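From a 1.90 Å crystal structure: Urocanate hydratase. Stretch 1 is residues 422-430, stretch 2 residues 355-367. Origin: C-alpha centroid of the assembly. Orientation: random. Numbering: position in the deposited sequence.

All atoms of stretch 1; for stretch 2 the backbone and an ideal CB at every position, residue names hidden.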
# COMPACT_ATOMS: atom_id res chain seq x y z
N GLY A 422 4.28 26.92 28.72
CA GLY A 422 3.55 28.13 28.40
C GLY A 422 4.33 29.16 27.60
O GLY A 422 3.94 30.32 27.55
N LYS A 423 5.44 28.78 26.99
CA LYS A 423 6.11 29.70 26.09
C LYS A 423 5.42 29.79 24.74
O LYS A 423 5.73 30.69 23.96
CB LYS A 423 7.57 29.33 25.89
CG LYS A 423 8.42 29.47 27.15
CD LYS A 423 9.86 29.13 26.84
CE LYS A 423 10.70 29.12 28.08
NZ LYS A 423 12.09 28.79 27.69
N LEU A 424 4.51 28.87 24.44
CA LEU A 424 3.60 28.95 23.31
C LEU A 424 2.19 28.95 23.87
O LEU A 424 1.94 28.34 24.90
CB LEU A 424 3.81 27.77 22.34
CG LEU A 424 5.22 27.70 21.76
CD1 LEU A 424 5.56 26.34 21.10
CD2 LEU A 424 5.41 28.81 20.78
N GLN A 425 1.27 29.61 23.17
CA GLN A 425 -0.08 29.78 23.70
C GLN A 425 -0.86 28.49 23.66
O GLN A 425 -1.77 28.29 24.47
CB GLN A 425 -0.84 30.83 22.89
CG GLN A 425 -0.20 32.18 22.88
CD GLN A 425 -0.86 33.18 23.80
OE1 GLN A 425 -1.69 32.83 24.65
NE2 GLN A 425 -0.48 34.44 23.65
N GLY A 426 -0.58 27.64 22.69
CA GLY A 426 -1.36 26.45 22.47
C GLY A 426 -0.52 25.41 21.77
O GLY A 426 0.62 25.65 21.37
N PRO A 427 -1.09 24.22 21.59
CA PRO A 427 -0.33 23.12 20.98
C PRO A 427 0.08 23.40 19.55
O PRO A 427 -0.48 24.25 18.85
CB PRO A 427 -1.30 21.93 21.06
CG PRO A 427 -2.21 22.29 22.21
CD PRO A 427 -2.41 23.78 22.07
N ILE A 428 1.04 22.61 19.09
CA ILE A 428 1.63 22.76 17.77
C ILE A 428 1.49 21.44 17.04
O ILE A 428 1.79 20.37 17.59
CB ILE A 428 3.11 23.19 17.84
CG1 ILE A 428 3.27 24.50 18.63
CG2 ILE A 428 3.73 23.23 16.44
CD1 ILE A 428 2.66 25.74 17.92
N ALA A 429 1.03 21.49 15.80
CA ALA A 429 0.96 20.27 15.00
C ALA A 429 2.18 20.23 14.09
O ALA A 429 2.56 21.26 13.53
CB ALA A 429 -0.32 20.24 14.16
N PHE A 430 2.79 19.05 13.98
CA PHE A 430 3.93 18.83 13.10
C PHE A 430 3.53 17.89 11.96
O PHE A 430 2.84 16.90 12.18
CB PHE A 430 5.11 18.21 13.85
CG PHE A 430 5.84 19.19 14.73
CD1 PHE A 430 5.50 19.33 16.08
CD2 PHE A 430 6.86 19.99 14.19
CE1 PHE A 430 6.20 20.27 16.88
CE2 PHE A 430 7.54 20.88 14.96
CZ PHE A 430 7.19 21.04 16.31
N UNK A 355 0.53 26.49 14.20
CA UNK A 355 0.15 27.02 15.52
C UNK A 355 -1.36 26.86 15.67
O UNK A 355 -2.13 27.68 15.18
CB UNK A 355 0.57 28.48 15.68
N UNK A 356 -1.79 25.78 16.32
CA UNK A 356 -3.22 25.51 16.45
C UNK A 356 -3.96 26.58 17.25
O UNK A 356 -5.18 26.72 17.11
CB UNK A 356 -3.43 24.15 17.11
N UNK A 357 -3.24 27.33 18.09
CA UNK A 357 -3.91 28.43 18.80
C UNK A 357 -4.43 29.49 17.84
O UNK A 357 -5.36 30.23 18.18
CB UNK A 357 -2.95 29.07 19.81
N UNK A 358 -3.86 29.56 16.64
CA UNK A 358 -4.13 30.63 15.71
C UNK A 358 -3.25 31.85 15.90
O UNK A 358 -3.42 32.82 15.15
CB UNK A 358 -5.60 31.04 15.82
N UNK A 359 -2.33 31.83 16.86
CA UNK A 359 -1.50 32.99 17.19
C UNK A 359 -0.19 32.96 16.41
O UNK A 359 0.62 32.04 16.57
CB UNK A 359 -1.22 33.04 18.69
N UNK A 360 0.03 33.99 15.59
CA UNK A 360 1.28 34.12 14.86
C UNK A 360 2.48 34.21 15.80
O UNK A 360 3.60 33.81 15.44
CB UNK A 360 1.23 35.35 13.95
N UNK A 361 2.27 34.75 17.01
CA UNK A 361 3.37 34.86 17.96
C UNK A 361 3.95 33.49 18.27
O UNK A 361 5.15 33.37 18.58
CB UNK A 361 2.90 35.54 19.25
N UNK A 362 3.12 32.45 18.20
CA UNK A 362 3.62 31.09 18.42
C UNK A 362 4.63 30.71 17.34
O UNK A 362 5.74 30.24 17.64
CB UNK A 362 2.46 30.09 18.44
N UNK A 363 4.29 30.94 16.07
CA UNK A 363 5.25 30.68 15.00
C UNK A 363 6.50 31.50 15.22
O UNK A 363 7.62 31.00 15.11
CB UNK A 363 4.64 30.99 13.63
N UNK A 364 6.35 32.79 15.59
CA UNK A 364 7.53 33.65 15.72
C UNK A 364 8.43 33.20 16.86
O UNK A 364 9.66 33.28 16.76
CB UNK A 364 7.11 35.10 15.94
N UNK A 365 7.84 32.71 17.95
CA UNK A 365 8.66 32.16 19.03
C UNK A 365 9.45 30.93 18.55
O UNK A 365 10.61 30.74 18.95
CB UNK A 365 7.78 31.79 20.23
N UNK A 366 8.83 30.08 17.72
CA UNK A 366 9.57 28.92 17.23
C UNK A 366 10.65 29.37 16.25
O UNK A 366 11.76 28.81 16.23
CB UNK A 366 8.63 27.92 16.57
N UNK A 367 10.36 30.37 15.46
CA UNK A 367 11.32 30.95 14.57
C UNK A 367 12.55 31.38 15.36
O UNK A 367 13.61 31.02 15.07
CB UNK A 367 10.71 32.13 13.81

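Position 355 pairs with I428 as an antiparallel, non-hydrogen-bonded bridge, CA to CA 5.0 Å. Its ideal CB lies on the same face of the sheet as the I428 side chain, 4.1 Å from I428 CD1, so a small apolar residue suits the site. It is A355.

At 356 the CB points toward stretch 1, 3.4 Å from P427 O, and the apolar surfaces of P427 and A429 lie within reach of a longer chain; a branched aliphatic residue or methionine would serve. L356 places CD1 4.1 Å from P427 CB and 4.0 Å from A429 CB, while its backbone N donates to P427 O at 3.2 Å.

Position 357 also points toward stretch 1, its ideal CB 4.0 Å from G426 N and 4.1 Å from Q425 CB. Little depth is available there, which favours serine, alanine or another small residue. S357 OG accepts from the backbone N of 359 at 3.1 Å, and this OG donates to OD2 of 362 at 2.7 Å. Water 1 donates to P427 O (2.9 Å) and accepts from S357 N (2.8 Å), linking the two stretches.

Position 358 ends the type I turn begun at A355, its N donating to A355 O at 2.9 Å. With phi/psi of 86/1°, a CB would be jammed against the preceding carbonyl O, so glycine is expected, and G358 is found.

At 359 the ideal CB points toward stretch 1 and lies 4.4 Å from Q425 CG, beside a polar side chain; a polar or charged residue of moderate length would fit. E359 packs CG 4.2 Å from Q425 CG, and its OE1 accepts from water 2 at 2.8 Å.

Position 360 is out of reach of stretch 1, which sets no preference; it is L360. Position 361 points sideways with no atom of stretch 1 within 5.5 Å of its ideal CB, and small polar residues are among many possibilities. S361 OG lies 2.8 Å from water 2, which accepts a weak hydrogen bond from Q425 NE2 at 2.7 Å.

At 362 the CB points sideways, 4.0 Å from L424 CD2 and 4.9 Å from Q425 N. That amide offers a donor, so a short acceptor such as aspartate or asparagine is attractive. In D362, OD1 accepts from Q425 N at 2.9 Å with a nearly straight angle of 172°, while OD2 takes the S357 hydroxyl.

Positions 363 and 364 point away and could vary as far as stretch 1 is concerned; they are I363 and H364. At 365 the ideal CB points toward stretch 1, 3.8 Å from L424 CD2, leaving room for little more than a methyl along that line: A365. The CB of 366 also points toward stretch 1, near L424 and I428, calling for an aliphatic chain. I366 sets CG1 4.1 Å from L424 CD2 and CD1 4.0 Å from I428 CD1. Position 367 is out of reach of stretch 1, which sets no preference; it is D367, its carboxylate hydrogen-bonded elsewhere in the structure.

Stretch 2, residues 355-367: ALSGELSDIHAID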
# COMPACT_ATOMS: atom_id res chain seq x y z
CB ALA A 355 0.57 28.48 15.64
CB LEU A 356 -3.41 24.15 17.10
CG LEU A 356 -2.79 23.03 16.26
CD1 LEU A 356 -2.46 21.80 17.12
CD2 LEU A 356 -3.72 22.64 15.11
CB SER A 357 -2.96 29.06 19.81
OG SER A 357 -1.89 29.76 19.17
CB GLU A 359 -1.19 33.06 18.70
CG GLU A 359 -2.41 33.35 19.56
CD GLU A 359 -3.01 34.71 19.19
OE1 GLU A 359 -2.28 35.71 19.28
OE2 GLU A 359 -4.18 34.76 18.76
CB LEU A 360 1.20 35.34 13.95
CG LEU A 360 2.46 35.74 13.18
CD1 LEU A 360 2.82 34.58 12.20
CD2 LEU A 360 2.14 37.01 12.45
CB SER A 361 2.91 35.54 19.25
OG SER A 361 1.82 34.88 19.85
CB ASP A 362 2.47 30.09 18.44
CG ASP A 362 1.72 30.08 19.77
OD1 ASP A 362 2.14 30.78 20.71
OD2 ASP A 362 0.69 29.34 19.86
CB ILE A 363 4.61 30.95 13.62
CG1 ILE A 363 3.46 29.97 13.37
CG2 ILE A 363 5.65 30.87 12.46
CD1 ILE A 363 3.87 28.46 13.37
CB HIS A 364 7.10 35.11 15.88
CG HIS A 364 6.61 35.72 14.60
ND1 HIS A 364 5.93 36.92 14.55
CD2 HIS A 364 6.72 35.30 13.31
CE1 HIS A 364 5.64 37.21 13.29
NE2 HIS A 364 6.11 36.25 12.52
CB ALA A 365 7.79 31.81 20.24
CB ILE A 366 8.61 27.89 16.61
CG1 ILE A 366 7.60 27.41 17.67
CG2 ILE A 366 9.40 26.72 16.03
CD1 ILE A 366 6.46 26.53 17.11
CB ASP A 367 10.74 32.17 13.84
CG ASP A 367 9.80 31.83 12.70
OD1 ASP A 367 9.85 30.72 12.17
OD2 ASP A 367 9.03 32.71 12.33
O HOH W 1 -0.49 27.10 18.73
O HOH W 2 -0.40 35.77 21.29
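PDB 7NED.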